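Local coordinates for protein D-mandelate dehydrogenase (Rhodotorula graminis, PDB 2W2K) that probably interconverts D-mandelate and the corresponding 2-oxo acid with a nicotinamide cofactor, as a member of the D-isomer specific 2-hydroxyacid dehydrogenase family, at residues B[64-67]-B[68-71]; B[93-96]-B[97-100]. One frame throughout, in Å; residues are numbered along the deposited sequence.

In the fold
Interactions 1 and 2 lie side by side, their centres about 11 Å apart, in two successive crossovers of the five-stranded parallel sheet. Interaction 1 belongs to the connection between strands 54-57 and 83-86, interaction 2 to that between strands 83-86 and 105-107. Two probable backbone hydrogen bonds join them: W69 N lies 2.8 Å from W93 O, and W69 O lies 3.0 Å from D95 N. The Y67 ring stacks on W93, whose indole also meets W69 edge-to-face, and L94 CD1 packs 3.8 Å from W69 CB. Both contacts lie away from the residues that bind NAD, within the substrate-domain half of the two-domain dehydrogenase fold.

Interaction 1 of 2, residues B[64-67]-B[68-71]; sequences TESY and PWNA
S66 OG is gripped from two directions: it accepts a hydrogen bond from W69 NE1 at 2.9 Å and donates its own proton to the backbone carbonyl oxygen of G63. The N-H...O angle at the indole is 156°, and the hydroxyl sits only 14° out of the ring plane, so it meets the edge of the indole at its polar corner. S66 chi1 is 69°, which places OG between the backbone N and the carbonyl carbon and turns it toward both partners. With S66 and W69 both buried, the pair satisfies the indole N-H inside the protein and helps to fix the rotation of the large ring.

The chain between them is sharply bent. Residues 64-66 form a short 3-10 segment, closed by Y67 N bonding to T64 O at 3.2 Å, and a cis peptide bond then joins Y67 to P68. Past the proline, W69 is the centre of an inverse gamma turn, in which N70 N makes a weak bond to P68 O at 3.1 Å. The phenol of Y67 is folded back along the 3-10 segment, and T64 CA lies 3.9 Å above the plane over the ring centre. Y67 CD1 comes 4.2 Å from W69 CD1, touching the indole at its edge and near its plane. The phenol OH is hydrogen-bonded to K57 NZ.

Around this turn, S66 packs on F40 and P68 on H37 of helix 37-45, while the indole reaches inward to F84, L9 and L77. N70 then caps helix 71-74 by accepting from L73 N. A 3-10 turn, a cis-proline bend and an inverse gamma turn, braced by a serine-indole bond, thus carry the chain from strand 54-57 into that helix, part of a crossover in the flavodoxin-like substrate domain.

Interaction 2 of 2, residues B[93-96]-B[97-100]; sequences WLDL and DALN
With CG opposite the backbone N (chi1 -174°), D95 swings its carboxylate forward over the first turn of helix 96-101 to reach A98. There D95 OD1 accepts from A98 N at 3.1 Å, in the bond of an aspartate N-cap. The amide comes from above the carboxylate plane, 58° out of it, and the A98 methyl packs against the flat group, with CB 3.6 Å from D95 CG. A water extends the cap: it donates to D95 OD1 at 3.2 Å and accepts from D97 N at 2.9 Å, so that a second amide of the opening turn is satisfied. The negative carboxylate probably also interacts favourably with the helix dipole.

The regular bonding of the helix starts here. D95 O receives L99 N at 3.2 Å, and L96 O receives N100 N at 3.0 Å in a nearly straight bond (176°). L94 and L99 share one first torsion, CG anti to the backbone N, and L94 CD1 meets L99 CD2 at 4.3 Å. This pairing of the residue before the N-cap, L94, with the fourth residue after the N-cap, L99, is a hydrophobic staple.

L94, L96 and L99 all rest on F106 of strand 105-107, whereas D95 touches A71 and A98 touches I74 of helix 71-74; the capped end is therefore wedged between strand 105-107, outermost in the sheet of this chain, and the preceding helix.

Interaction 1 of 2, residues B[64-67]-B[68-71]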
# COMPACT_ATOMS: atom_id res chain seq x y z
N THR B 64 26.83 13.12 11.18
CA THR B 64 27.46 11.94 10.58
C THR B 64 28.97 12.12 10.31
O THR B 64 29.70 11.13 10.19
CB THR B 64 26.75 11.46 9.25
OG1 THR B 64 26.85 12.48 8.26
CG2 THR B 64 25.26 11.11 9.47
N GLU B 65 29.42 13.37 10.21
CA GLU B 65 30.85 13.71 10.09
C GLU B 65 31.67 13.16 11.27
O GLU B 65 32.88 12.89 11.13
CB GLU B 65 31.05 15.24 10.00
CG GLU B 65 30.39 15.93 8.78
CD GLU B 65 28.97 16.43 9.03
OE1 GLU B 65 28.31 15.98 9.98
OE2 GLU B 65 28.51 17.24 8.20
N SER B 66 31.04 13.01 12.43
CA SER B 66 31.72 12.43 13.61
C SER B 66 32.02 10.92 13.58
O SER B 66 32.86 10.46 14.36
CB SER B 66 30.98 12.81 14.92
OG SER B 66 29.72 12.18 15.04
N TYR B 67 31.34 10.16 12.71
CA TYR B 67 31.40 8.68 12.75
C TYR B 67 32.80 8.14 12.33
O TYR B 67 33.48 8.77 11.51
CB TYR B 67 30.34 8.04 11.85
CG TYR B 67 28.86 8.27 12.11
CD1 TYR B 67 28.38 8.90 13.27
CD2 TYR B 67 27.91 7.85 11.16
CE1 TYR B 67 26.97 9.11 13.47
CE2 TYR B 67 26.54 8.04 11.35
CZ TYR B 67 26.08 8.67 12.50
OH TYR B 67 24.72 8.85 12.64
N PRO B 68 33.22 6.99 12.89
CA PRO B 68 32.55 6.20 13.93
C PRO B 68 32.85 6.74 15.33
O PRO B 68 33.89 7.39 15.55
CB PRO B 68 33.19 4.81 13.77
CG PRO B 68 34.61 5.12 13.32
CD PRO B 68 34.48 6.35 12.44
N TRP B 69 31.93 6.48 16.26
CA TRP B 69 32.18 6.63 17.70
C TRP B 69 32.89 5.35 18.19
O TRP B 69 32.30 4.49 18.86
CB TRP B 69 30.86 6.97 18.47
CG TRP B 69 30.47 8.45 18.31
CD1 TRP B 69 30.09 9.09 17.13
CD2 TRP B 69 30.45 9.47 19.33
NE1 TRP B 69 29.84 10.43 17.38
CE2 TRP B 69 30.06 10.69 18.71
CE3 TRP B 69 30.75 9.49 20.71
CZ2 TRP B 69 29.95 11.90 19.42
CZ3 TRP B 69 30.62 10.71 21.42
CH2 TRP B 69 30.24 11.89 20.77
N ASN B 70 34.16 5.22 17.79
CA ASN B 70 34.99 4.08 18.17
C ASN B 70 35.67 4.26 19.54
O ASN B 70 35.55 5.33 20.17
CB ASN B 70 36.03 3.72 17.06
CG ASN B 70 36.99 4.87 16.71
OD1 ASN B 70 37.04 5.91 17.36
ND2 ASN B 70 37.78 4.66 15.65
N ALA B 71 36.37 3.22 20.00
CA ALA B 71 37.14 3.28 21.26
C ALA B 71 38.12 4.48 21.35
O ALA B 71 38.23 5.11 22.42
CB ALA B 71 37.89 1.96 21.49

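Interaction 2 of 2, residues B[93-96]-B[97-100]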
# COMPACT_ATOMS: atom_id res chain seq x y z
N TRP B 93 27.25 2.68 14.10
CA TRP B 93 28.34 3.67 14.27
C TRP B 93 28.90 3.82 15.71
O TRP B 93 29.89 4.51 15.91
CB TRP B 93 27.89 5.05 13.75
CG TRP B 93 26.56 5.53 14.28
CD1 TRP B 93 25.33 5.37 13.68
CD2 TRP B 93 26.31 6.26 15.50
NE1 TRP B 93 24.35 5.93 14.44
CE2 TRP B 93 24.91 6.49 15.57
CE3 TRP B 93 27.13 6.74 16.53
CZ2 TRP B 93 24.30 7.17 16.64
CZ3 TRP B 93 26.52 7.45 17.61
CH2 TRP B 93 25.12 7.64 17.65
N LEU B 94 28.28 3.14 16.69
CA LEU B 94 28.63 3.33 18.12
C LEU B 94 29.20 2.08 18.81
O LEU B 94 28.58 1.00 18.75
CB LEU B 94 27.40 3.82 18.91
CG LEU B 94 27.53 4.06 20.43
CD1 LEU B 94 28.39 5.27 20.73
CD2 LEU B 94 26.15 4.23 21.07
N ASP B 95 30.35 2.24 19.48
CA ASP B 95 30.92 1.20 20.34
C ASP B 95 30.30 1.36 21.74
O ASP B 95 30.84 2.05 22.62
CB ASP B 95 32.47 1.28 20.38
CG ASP B 95 33.13 0.12 21.16
OD1 ASP B 95 32.47 -0.52 22.00
OD2 ASP B 95 34.36 -0.12 20.95
N LEU B 96 29.12 0.75 21.91
CA LEU B 96 28.33 0.92 23.15
C LEU B 96 29.02 0.38 24.42
O LEU B 96 28.92 0.98 25.51
CB LEU B 96 26.92 0.31 23.00
CG LEU B 96 25.92 0.45 24.18
CD1 LEU B 96 25.68 1.94 24.58
CD2 LEU B 96 24.60 -0.24 23.82
N ASP B 97 29.73 -0.74 24.30
CA ASP B 97 30.48 -1.24 25.47
C ASP B 97 31.59 -0.27 25.94
O ASP B 97 31.80 -0.10 27.15
CB ASP B 97 31.01 -2.67 25.25
CG ASP B 97 29.88 -3.73 25.15
OD1 ASP B 97 28.72 -3.47 25.54
OD2 ASP B 97 30.17 -4.84 24.66
N ALA B 98 32.30 0.36 25.00
CA ALA B 98 33.33 1.34 25.36
C ALA B 98 32.74 2.59 26.06
O ALA B 98 33.36 3.14 26.98
CB ALA B 98 34.16 1.74 24.15
N LEU B 99 31.58 3.04 25.60
CA LEU B 99 30.87 4.18 26.23
C LEU B 99 30.43 3.86 27.67
O LEU B 99 30.71 4.62 28.59
CB LEU B 99 29.66 4.59 25.36
CG LEU B 99 28.97 5.91 25.71
CD1 LEU B 99 29.87 7.14 25.51
CD2 LEU B 99 27.67 6.09 24.90
N ASN B 100 29.76 2.72 27.86
CA ASN B 100 29.35 2.28 29.21
C ASN B 100 30.52 2.06 30.20
O ASN B 100 30.36 2.30 31.41
CB ASN B 100 28.49 1.00 29.13
CG ASN B 100 27.08 1.22 28.55
OD1 ASN B 100 26.55 2.35 28.44
ND2 ASN B 100 26.47 0.11 28.15
O HOH W 1 30.03 -2.53 22.01